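Regulatory protein BlaR1 (Bacillus licheniformis, PDB 1NRF) senses beta-lactam antibiotics through its extracellular penicillin-binding domain, the part crystallised here, and probably signals their presence to the cytoplasm once a serine is acylated. Local coordinates at residues E20-S25 / D252-Y257; G36-N41 / Y47-R52; L159-I164 / W214-V219. All coordinates share one frame; numbering follows the deposited sequence.

Contact 1: E20-S25 / D252-Y257; sequences EYEDYS and DKKGIY
The ammonium nitrogen of Lys254 is held between two carboxylates. Glu22 takes the closer share: Lys254 NZ donates to Glu22 OE2 at 2.5 Å, meeting the syn lone pair, on the side of the other oxygen. Glu20 adds a long salt bridge, its OE1 3.9 Å from Lys254 NZ, so the network is uneven. The two acids also crowd each other, with Glu20 OE1 and Glu22 OE2 3.0 Å apart and both acceptors; the lysine charge probably offsets the repulsion. Glu22 and Lys254 run at each other from opposite directions, whereas Glu20 slides past the lysine. The Lys254 chain bends twice, skewed about CB-CG (chi2 -147°) and again about CG-CD (chi3 71°), which carries NZ to the acids and lays CD beside Tyr24, whose side chain crosses it at about a right angle, OH 3.2 Å from Lys254 CD. That hydroxyl makes a weak hydrogen bond to Glu22 OE1, a second link on the carboxylate that binds the lysine. Just beyond, Asp23 OD2 forms an Asx turn with Ser25 N and also takes the hydroxyl of Ser25, at the start of helix 25-29. The contact thus ties the C-terminal end of helix 239-253, where Lys254 is the first residue to leave helical geometry, to the outermost strand 18-21, which pairs with strand 46-50, while the ring of Tyr24 meets that of Phe37 on strand 33-41.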
loop_
_atom_site.group_PDB
_atom_site.type_symbol
_atom_site.label_atom_id
_atom_site.label_comp_id
_atom_site.label_asym_id
_atom_site.label_seq_id
_atom_site.Cartn_x
_atom_site.Cartn_y
_atom_site.Cartn_z
ATOM N N GLU A 20 -16.891 -0.080 -14.182
ATOM C CA GLU A 20 -17.858 1.005 -14.042
ATOM C C GLU A 20 -17.077 2.288 -13.755
ATOM O O GLU A 20 -16.024 2.258 -13.121
ATOM C CB GLU A 20 -18.808 0.703 -12.881
ATOM C CG GLU A 20 -19.907 1.723 -12.661
ATOM C CD GLU A 20 -20.762 1.392 -11.444
ATOM O OE1 GLU A 20 -20.226 1.427 -10.311
ATOM O OE2 GLU A 20 -21.965 1.091 -11.620
ATOM N N TYR A 21 -17.588 3.414 -14.223
ATOM C CA TYR A 21 -16.907 4.674 -13.994
ATOM C C TYR A 21 -17.786 5.634 -13.207
ATOM O O TYR A 21 -18.997 5.689 -13.411
ATOM C CB TYR A 21 -16.509 5.289 -15.331
ATOM C CG TYR A 21 -15.449 4.492 -16.047
ATOM C CD1 TYR A 21 -14.095 4.692 -15.772
ATOM C CD2 TYR A 21 -15.794 3.501 -16.967
ATOM C CE1 TYR A 21 -13.111 3.928 -16.388
ATOM C CE2 TYR A 21 -14.815 2.730 -17.585
ATOM C CZ TYR A 21 -13.476 2.950 -17.289
ATOM O OH TYR A 21 -12.504 2.191 -17.886
ATOM N N GLU A 22 -17.170 6.374 -12.291
ATOM C CA GLU A 22 -17.894 7.342 -11.481
ATOM C C GLU A 22 -17.066 8.588 -11.249
ATOM O O GLU A 22 -15.854 8.595 -11.469
ATOM C CB GLU A 22 -18.300 6.732 -10.143
ATOM C CG GLU A 22 -19.411 5.721 -10.274
ATOM C CD GLU A 22 -19.857 5.178 -8.938
ATOM O OE1 GLU A 22 -20.175 5.991 -8.044
ATOM O OE2 GLU A 22 -19.894 3.938 -8.786
ATOM N N ASP A 23 -17.733 9.646 -10.808
ATOM C CA ASP A 23 -17.062 10.913 -10.564
ATOM C C ASP A 23 -16.991 11.210 -9.071
ATOM O O ASP A 23 -18.017 11.291 -8.400
ATOM C CB ASP A 23 -17.807 12.042 -11.284
ATOM C CG ASP A 23 -17.041 13.343 -11.268
ATOM O OD1 ASP A 23 -17.589 14.364 -11.725
ATOM O OD2 ASP A 23 -15.884 13.343 -10.803
ATOM N N TYR A 24 -15.774 11.368 -8.560
ATOM C CA TYR A 24 -15.572 11.659 -7.151
ATOM C C TYR A 24 -14.697 12.891 -6.978
ATOM O O TYR A 24 -14.128 13.121 -5.909
ATOM C CB TYR A 24 -14.926 10.468 -6.458
ATOM C CG TYR A 24 -15.718 9.189 -6.569
ATOM C CD1 TYR A 24 -17.006 9.093 -6.049
ATOM C CD2 TYR A 24 -15.167 8.065 -7.171
ATOM C CE1 TYR A 24 -17.725 7.897 -6.124
ATOM C CE2 TYR A 24 -15.870 6.872 -7.253
ATOM C CZ TYR A 24 -17.144 6.792 -6.728
ATOM O OH TYR A 24 -17.817 5.597 -6.806
ATOM N N SER A 25 -14.601 13.679 -8.043
ATOM C CA SER A 25 -13.816 14.909 -8.047
ATOM C C SER A 25 -13.939 15.708 -6.755
ATOM O O SER A 25 -12.934 16.062 -6.138
ATOM C CB SER A 25 -14.250 15.804 -9.212
ATOM O OG SER A 25 -13.930 15.219 -10.456
ATOM N N ASP A 252 -17.143 5.546 2.467
ATOM C CA ASP A 252 -18.286 5.807 3.319
ATOM C C ASP A 252 -19.462 6.325 2.496
ATOM O O ASP A 252 -20.612 6.280 2.936
ATOM C CB ASP A 252 -17.889 6.820 4.396
ATOM C CG ASP A 252 -19.084 7.439 5.090
ATOM O OD1 ASP A 252 -19.601 8.468 4.598
ATOM O OD2 ASP A 252 -19.511 6.884 6.125
ATOM N N LYS A 253 -19.162 6.808 1.294
ATOM C CA LYS A 253 -20.186 7.333 0.400
ATOM C C LYS A 253 -20.952 6.194 -0.277
ATOM O O LYS A 253 -22.149 6.305 -0.538
ATOM C CB LYS A 253 -19.540 8.233 -0.660
ATOM C CG LYS A 253 -20.521 8.949 -1.565
ATOM C CD LYS A 253 -21.397 9.907 -0.777
ATOM C CE LYS A 253 -22.180 10.814 -1.711
ATOM N NZ LYS A 253 -22.951 11.853 -0.975
ATOM N N LYS A 254 -20.257 5.099 -0.561
ATOM C CA LYS A 254 -20.883 3.952 -1.195
ATOM C C LYS A 254 -21.247 2.922 -0.141
ATOM O O LYS A 254 -21.460 1.758 -0.449
ATOM C CB LYS A 254 -19.944 3.332 -2.231
ATOM C CG LYS A 254 -19.447 4.322 -3.275
ATOM C CD LYS A 254 -19.229 3.663 -4.634
ATOM C CE LYS A 254 -20.562 3.313 -5.284
ATOM N NZ LYS A 254 -20.434 2.731 -6.650
ATOM N N GLY A 255 -21.301 3.360 1.112
ATOM C CA GLY A 255 -21.666 2.469 2.196
ATOM C C GLY A 255 -20.816 1.231 2.392
ATOM O O GLY A 255 -21.253 0.292 3.047
ATOM N N ILE A 256 -19.604 1.212 1.841
ATOM C CA ILE A 256 -18.721 0.048 2.001
ATOM C C ILE A 256 -18.035 0.041 3.367
ATOM O O ILE A 256 -17.868 -1.014 3.975
ATOM C CB ILE A 256 -17.679 -0.018 0.859
ATOM C CG1 ILE A 256 -18.416 -0.260 -0.468
ATOM C CG2 ILE A 256 -16.676 -1.143 1.117
ATOM C CD1 ILE A 256 -17.574 -0.109 -1.703
ATOM N N TYR A 257 -17.644 1.211 3.854
ATOM C CA TYR A 257 -17.027 1.302 5.172
ATOM C C TYR A 257 -17.524 2.553 5.900
ATOM O O TYR A 257 -17.203 3.669 5.512
ATOM C CB TYR A 257 -15.499 1.328 5.084
ATOM C CG TYR A 257 -14.874 1.116 6.438
ATOM C CD1 TYR A 257 -14.990 -0.115 7.089
ATOM C CD2 TYR A 257 -14.273 2.169 7.129
ATOM C CE1 TYR A 257 -14.538 -0.295 8.393
ATOM C CE2 TYR A 257 -13.816 2.001 8.448
ATOM C CZ TYR A 257 -13.960 0.763 9.070
ATOM O OH TYR A 257 -13.563 0.588 10.383
#

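Contact 2: G36-N41 / Y47-R52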
loop_
_atom_site.group_PDB
_atom_site.type_symbol
_atom_site.label_atom_id
_atom_site.label_comp_id
_atom_site.label_asym_id
_atom_site.label_seq_id
_atom_site.Cartn_x
_atom_site.Cartn_y
_atom_site.Cartn_z
ATOM N N GLY A 36 -6.761 9.484 -8.446
ATOM C CA GLY A 36 -7.671 8.457 -8.894
ATOM C C GLY A 36 -8.185 7.570 -7.791
ATOM O O GLY A 36 -7.701 7.603 -6.655
ATOM N N PHE A 37 -9.175 6.758 -8.145
ATOM C CA PHE A 37 -9.793 5.843 -7.209
ATOM C C PHE A 37 -10.191 4.548 -7.908
ATOM O O PHE A 37 -10.922 4.561 -8.901
ATOM C CB PHE A 37 -11.029 6.504 -6.601
ATOM C CG PHE A 37 -11.842 5.595 -5.736
ATOM C CD1 PHE A 37 -11.428 5.283 -4.446
ATOM C CD2 PHE A 37 -13.041 5.063 -6.206
ATOM C CE1 PHE A 37 -12.202 4.455 -3.626
ATOM C CE2 PHE A 37 -13.821 4.236 -5.402
ATOM C CZ PHE A 37 -13.403 3.932 -4.108
ATOM N N VAL A 38 -9.684 3.433 -7.395
ATOM C CA VAL A 38 -10.022 2.130 -7.928
ATOM C C VAL A 38 -10.603 1.286 -6.802
ATOM O O VAL A 38 -9.981 1.127 -5.749
ATOM C CB VAL A 38 -8.795 1.378 -8.483
ATOM C CG1 VAL A 38 -9.233 0.060 -9.086
ATOM C CG2 VAL A 38 -8.079 2.218 -9.528
ATOM N N LEU A 39 -11.809 0.773 -7.014
ATOM C CA LEU A 39 -12.449 -0.106 -6.042
ATOM C C LEU A 39 -12.815 -1.406 -6.762
ATOM O O LEU A 39 -13.249 -1.375 -7.917
ATOM C CB LEU A 39 -13.704 0.540 -5.485
ATOM C CG LEU A 39 -14.574 -0.375 -4.623
ATOM C CD1 LEU A 39 -13.988 -0.475 -3.216
ATOM C CD2 LEU A 39 -15.986 0.185 -4.573
ATOM N N PHE A 40 -12.631 -2.545 -6.099
ATOM C CA PHE A 40 -12.965 -3.829 -6.706
ATOM C C PHE A 40 -13.882 -4.691 -5.847
ATOM O O PHE A 40 -13.526 -5.074 -4.727
ATOM C CB PHE A 40 -11.695 -4.619 -7.040
ATOM C CG PHE A 40 -11.962 -5.953 -7.702
ATOM C CD1 PHE A 40 -11.776 -7.150 -6.999
ATOM C CD2 PHE A 40 -12.421 -6.012 -9.017
ATOM C CE1 PHE A 40 -12.045 -8.384 -7.601
ATOM C CE2 PHE A 40 -12.693 -7.237 -9.626
ATOM C CZ PHE A 40 -12.504 -8.430 -8.913
ATOM N N ASN A 41 -15.064 -4.993 -6.390
ATOM C CA ASN A 41 -16.060 -5.825 -5.719
ATOM C C ASN A 41 -15.829 -7.282 -6.141
ATOM O O ASN A 41 -16.105 -7.657 -7.278
ATOM C CB ASN A 41 -17.470 -5.382 -6.124
ATOM C CG ASN A 41 -18.558 -6.035 -5.286
ATOM O OD1 ASN A 41 -18.474 -7.219 -4.951
ATOM N ND2 ASN A 41 -19.597 -5.268 -4.958
ATOM N N TYR A 47 -15.253 -3.395 -11.086
ATOM C CA TYR A 47 -14.351 -2.319 -10.735
ATOM C C TYR A 47 -15.135 -1.028 -10.836
ATOM O O TYR A 47 -15.895 -0.825 -11.789
ATOM C CB TYR A 47 -13.184 -2.200 -11.713
ATOM C CG TYR A 47 -12.173 -3.319 -11.692
ATOM C CD1 TYR A 47 -12.235 -4.346 -12.630
ATOM C CD2 TYR A 47 -11.106 -3.304 -10.791
ATOM C CE1 TYR A 47 -11.261 -5.322 -12.688
ATOM C CE2 TYR A 47 -10.117 -4.283 -10.841
ATOM C CZ TYR A 47 -10.203 -5.286 -11.798
ATOM O OH TYR A 47 -9.214 -6.230 -11.906
ATOM N N THR A 48 -14.967 -0.166 -9.844
ATOM C CA THR A 48 -15.600 1.137 -9.870
ATOM C C THR A 48 -14.408 2.074 -9.811
ATOM O O THR A 48 -13.650 2.060 -8.836
ATOM C CB THR A 48 -16.491 1.382 -8.655
ATOM O OG1 THR A 48 -17.507 0.375 -8.595
ATOM C CG2 THR A 48 -17.160 2.749 -8.766
ATOM N N ILE A 49 -14.209 2.863 -10.859
ATOM C CA ILE A 49 -13.076 3.764 -10.847
ATOM C C ILE A 49 -13.315 5.178 -11.316
ATOM O O ILE A 49 -14.058 5.430 -12.259
ATOM C CB ILE A 49 -11.882 3.196 -11.651
ATOM C CG1 ILE A 49 -12.321 2.807 -13.056
ATOM C CG2 ILE A 49 -11.288 2.005 -10.920
ATOM C CD1 ILE A 49 -11.203 2.169 -13.866
ATOM N N TYR A 50 -12.656 6.094 -10.616
ATOM C CA TYR A 50 -12.715 7.508 -10.917
ATOM C C TYR A 50 -11.363 7.907 -11.511
ATOM O O TYR A 50 -10.308 7.561 -10.956
ATOM C CB TYR A 50 -12.991 8.313 -9.639
ATOM C CG TYR A 50 -12.666 9.778 -9.775
ATOM C CD1 TYR A 50 -11.670 10.359 -8.993
ATOM C CD2 TYR A 50 -13.290 10.564 -10.742
ATOM C CE1 TYR A 50 -11.295 11.679 -9.174
ATOM C CE2 TYR A 50 -12.922 11.893 -10.933
ATOM C CZ TYR A 50 -11.920 12.442 -10.148
ATOM O OH TYR A 50 -11.528 13.745 -10.347
ATOM N N ASN A 51 -11.414 8.624 -12.637
ATOM C CA ASN A 51 -10.232 9.103 -13.351
ATOM C C ASN A 51 -9.398 7.936 -13.876
ATOM O O ASN A 51 -8.380 7.578 -13.280
ATOM C CB ASN A 51 -9.380 9.971 -12.424
ATOM C CG ASN A 51 -8.344 10.780 -13.167
ATOM O OD1 ASN A 51 -7.991 10.468 -14.302
ATOM N ND2 ASN A 51 -7.837 11.821 -12.521
ATOM N N ARG A 52 -9.827 7.364 -14.999
ATOM C CA ARG A 52 -9.146 6.223 -15.597
ATOM C C ARG A 52 -7.661 6.444 -15.889
ATOM O O ARG A 52 -6.847 5.523 -15.756
ATOM C CB ARG A 52 -9.855 5.798 -16.890
ATOM C CG ARG A 52 -9.437 4.402 -17.353
ATOM C CD ARG A 52 -10.115 3.942 -18.633
ATOM N NE ARG A 52 -9.769 2.550 -18.940
ATOM C CZ ARG A 52 -8.540 2.120 -19.219
ATOM N NH1 ARG A 52 -7.522 2.969 -19.238
ATOM N NH2 ARG A 52 -8.321 0.835 -19.466
#
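Residues 36-41 and 47-50 run antiparallel as the two arms of a beta hairpin, their axes 4.7 Å apart at closest and their directions 171° from each other. Phe37 with Tyr50 and Leu39 with Thr48 are the hydrogen-bonded pairs, each closed by two reciprocal N-H...O=C bonds; Leu39 N to Thr48 O is typical at 2.9 Å. Val38 with Ile49 and Phe40 with Tyr47 are the non-hydrogen-bonded pairs, where Ile49 CA lies 3.0 Å from Phe37 O in a CA-H...O contact. The side chains of Phe37, Leu39, Thr48 and Tyr50 lie on one face of the sheet, those of Val38, Phe40, Tyr47 and Ile49 on the other, where helix 158-170 covers Val38, Phe40 and Tyr47. On the first face Phe37 and Tyr50 meet through their CB atoms at 4.0 Å. On the helix-covered face Val38 and Ile49 lie side by side, with Ile49 CG1 in the crowded position between backbone N and carbonyl carbon (chi1 53°), which leaves CG2 beside the backbone N and turned to its neighbour, 3.4 Å from Val38 CG1. The rings of Phe40 and Tyr47 cross obliquely, planes 47° apart, in an arrangement neither stacked nor edge-to-face. Its closest feature is a single carbon over a ring: Phe40 CD2 stands 3.3 Å above the plane of Tyr47, over its centre.

Contact 3: L159-I164 / W214-V219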
loop_
_atom_site.group_PDB
_atom_site.type_symbol
_atom_site.label_atom_id
_atom_site.label_comp_id
_atom_site.label_asym_id
_atom_site.label_seq_id
_atom_site.Cartn_x
_atom_site.Cartn_y
_atom_site.Cartn_z
ATOM N N LEU A 159 -4.526 0.694 -10.202
ATOM C CA LEU A 159 -5.239 -0.494 -10.663
ATOM C C LEU A 159 -4.401 -1.742 -10.389
ATOM O O LEU A 159 -4.919 -2.773 -9.940
ATOM C CB LEU A 159 -5.527 -0.378 -12.164
ATOM C CG LEU A 159 -6.274 -1.550 -12.801
ATOM C CD1 LEU A 159 -7.615 -1.737 -12.113
ATOM C CD2 LEU A 159 -6.462 -1.286 -14.285
ATOM N N GLU A 160 -3.105 -1.647 -10.665
ATOM C CA GLU A 160 -2.201 -2.763 -10.417
ATOM C C GLU A 160 -2.145 -3.060 -8.917
ATOM O O GLU A 160 -2.107 -4.217 -8.502
ATOM C CB GLU A 160 -0.806 -2.443 -10.947
ATOM C CG GLU A 160 -0.616 -2.735 -12.432
ATOM C CD GLU A 160 0.729 -2.234 -12.975
ATOM O OE1 GLU A 160 1.124 -2.680 -14.068
ATOM O OE2 GLU A 160 1.388 -1.390 -12.326
ATOM N N GLN A 161 -2.147 -2.012 -8.108
ATOM C CA GLN A 161 -2.123 -2.173 -6.658
ATOM C C GLN A 161 -3.297 -3.063 -6.209
ATOM O O GLN A 161 -3.099 -4.039 -5.482
ATOM C CB GLN A 161 -2.227 -0.803 -5.966
ATOM C CG GLN A 161 -1.015 0.111 -6.110
ATOM C CD GLN A 161 0.017 -0.078 -4.996
ATOM O OE1 GLN A 161 0.768 0.845 -4.670
ATOM N NE2 GLN A 161 0.062 -1.274 -4.422
ATOM N N VAL A 162 -4.512 -2.720 -6.646
ATOM C CA VAL A 162 -5.714 -3.486 -6.296
ATOM C C VAL A 162 -5.599 -4.946 -6.720
ATOM O O VAL A 162 -5.855 -5.851 -5.920
ATOM C CB VAL A 162 -7.010 -2.872 -6.947
ATOM C CG1 VAL A 162 -8.159 -3.876 -6.888
ATOM C CG2 VAL A 162 -7.415 -1.571 -6.218
ATOM N N ASN A 163 -5.192 -5.187 -7.964
ATOM C CA ASN A 163 -5.086 -6.560 -8.444
ATOM C C ASN A 163 -4.078 -7.395 -7.668
ATOM O O ASN A 163 -4.351 -8.556 -7.360
ATOM C CB ASN A 163 -4.759 -6.603 -9.948
ATOM C CG ASN A 163 -5.884 -6.040 -10.812
ATOM O OD1 ASN A 163 -7.057 -6.112 -10.451
ATOM N ND2 ASN A 163 -5.529 -5.490 -11.959
ATOM N N ILE A 164 -2.921 -6.817 -7.339
ATOM C CA ILE A 164 -1.916 -7.583 -6.605
ATOM C C ILE A 164 -2.284 -7.694 -5.121
ATOM O O ILE A 164 -1.947 -8.680 -4.469
ATOM C CB ILE A 164 -0.466 -6.996 -6.815
ATOM C CG1 ILE A 164 0.571 -8.080 -6.503
ATOM C CG2 ILE A 164 -0.238 -5.745 -5.957
ATOM C CD1 ILE A 164 2.013 -7.683 -6.848
ATOM N N TRP A 214 -0.574 7.983 -1.393
ATOM C CA TRP A 214 -1.168 6.677 -1.656
ATOM C C TRP A 214 -1.925 6.144 -0.448
ATOM O O TRP A 214 -1.545 6.367 0.698
ATOM C CB TRP A 214 -0.105 5.611 -1.930
ATOM C CG TRP A 214 0.474 5.459 -3.295
ATOM C CD1 TRP A 214 1.761 5.734 -3.657
ATOM C CD2 TRP A 214 -0.117 4.770 -4.410
ATOM N NE1 TRP A 214 2.017 5.244 -4.911
ATOM C CE2 TRP A 214 0.888 4.646 -5.402
ATOM C CE3 TRP A 214 -1.392 4.239 -4.665
ATOM C CZ2 TRP A 214 0.660 4.008 -6.635
ATOM C CZ3 TRP A 214 -1.622 3.606 -5.892
ATOM C CH2 TRP A 214 -0.598 3.496 -6.859
ATOM N N PHE A 215 -2.998 5.421 -0.725
ATOM C CA PHE A 215 -3.746 4.744 0.313
ATOM C C PHE A 215 -4.429 3.566 -0.358
ATOM O O PHE A 215 -5.394 3.727 -1.111
ATOM C CB PHE A 215 -4.769 5.632 1.017
ATOM C CG PHE A 215 -5.395 4.957 2.198
ATOM C CD1 PHE A 215 -4.594 4.454 3.215
ATOM C CD2 PHE A 215 -6.764 4.719 2.244
ATOM C CE1 PHE A 215 -5.142 3.708 4.259
ATOM C CE2 PHE A 215 -7.330 3.977 3.281
ATOM C CZ PHE A 215 -6.516 3.464 4.293
ATOM N N ILE A 216 -3.885 2.384 -0.096
ATOM C CA ILE A 216 -4.390 1.151 -0.664
ATOM C C ILE A 216 -4.795 0.230 0.468
ATOM O O ILE A 216 -4.407 0.442 1.610
ATOM C CB ILE A 216 -3.303 0.445 -1.527
ATOM C CG1 ILE A 216 -2.193 -0.131 -0.630
ATOM C CG2 ILE A 216 -2.709 1.440 -2.508
ATOM C CD1 ILE A 216 -1.106 -0.872 -1.398
ATOM N N GLY A 217 -5.576 -0.791 0.146
ATOM C CA GLY A 217 -6.012 -1.725 1.160
ATOM C C GLY A 217 -7.316 -2.386 0.773
ATOM O O GLY A 217 -7.693 -2.418 -0.396
ATOM N N TYR A 218 -8.017 -2.926 1.758
ATOM C CA TYR A 218 -9.276 -3.583 1.475
ATOM C C TYR A 218 -10.228 -3.566 2.670
ATOM O O TYR A 218 -9.848 -3.248 3.799
ATOM C CB TYR A 218 -9.006 -5.020 1.003
ATOM C CG TYR A 218 -7.977 -5.733 1.836
ATOM C CD1 TYR A 218 -8.337 -6.390 3.011
ATOM C CD2 TYR A 218 -6.623 -5.689 1.492
ATOM C CE1 TYR A 218 -7.375 -6.984 3.827
ATOM C CE2 TYR A 218 -5.657 -6.274 2.302
ATOM C CZ TYR A 218 -6.038 -6.919 3.467
ATOM O OH TYR A 218 -5.089 -7.478 4.283
ATOM N N VAL A 219 -11.486 -3.865 2.391
ATOM C CA VAL A 219 -12.502 -3.918 3.427
ATOM C C VAL A 219 -13.072 -5.327 3.420
ATOM O O VAL A 219 -13.484 -5.846 2.371
ATOM C CB VAL A 219 -13.644 -2.911 3.166
ATOM C CG1 VAL A 219 -14.754 -3.111 4.191
ATOM C CG2 VAL A 219 -13.112 -1.483 3.240
#
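Gln161, on helix 158-170, carries the whole contact, reaching across to Trp214 and Ile216 on strand 211-220. Two kinds of interaction can be separated, and the first is between the amide and the indole. Gln161 OE1 hangs over one face of the Trp214 ring, 3.6 Å above its plane and offset toward the rim, with the amide turned 79° to the indole so that the oxygen, rather than the flat of the group, is presented. The same oxygen is hydrogen-bonded to Thr64 OG1, which fixes the buried amide, while Trp214 NE1 is satisfied by Ala60 O. The second kind is van der Waals packing. Gln161 CG lies 3.5 Å from Trp214 CH2, and a bend at the CB-CG bond (chi2 -90°) swings the amide across Ile216, where Gln161 NE2 comes within 3.3 Å of Ile216 CD1. Ile216 crosses the glutamine at about a right angle; Ala229 of the next strand touches both side chains. This is helix-on-sheet packing in the penicillin-binding protein fold, close to the probable site of acylation. The side chain of Trp214 is about 7 Å from that of Ser63, by similarity the acylated serine, and Ile216 shares backbone hydrogen bonding with Lys200, in a sequence consistent with the K(T/S)G motif that accompanies SxxK in the serine beta-lactamase and penicillin-binding protein superfamily.

Overall arrangement
The three contacts share one mixed sheet. Contact 2 lies between the others, its centre 8 Å from that of contact 1 and 10 Å from that of contact 3; contacts 1 and 3 are 15 Å apart. Contacts 1 and 2 join where strands 18-21 and 46-50 pair, through Glu20 N and Tyr47 O at 2.7 Å, and through Ser25 OG and Tyr50 OH at 2.8 Å. Contact 2 meets contact 3 through helix 158-170, Phe40 CB lying 3.6 Å from Val162 CG1. Along the chain, contact 1 encloses both others. Contact 3 alone approaches Ser63, whereas contacts 1 and 2 lie away from the active site.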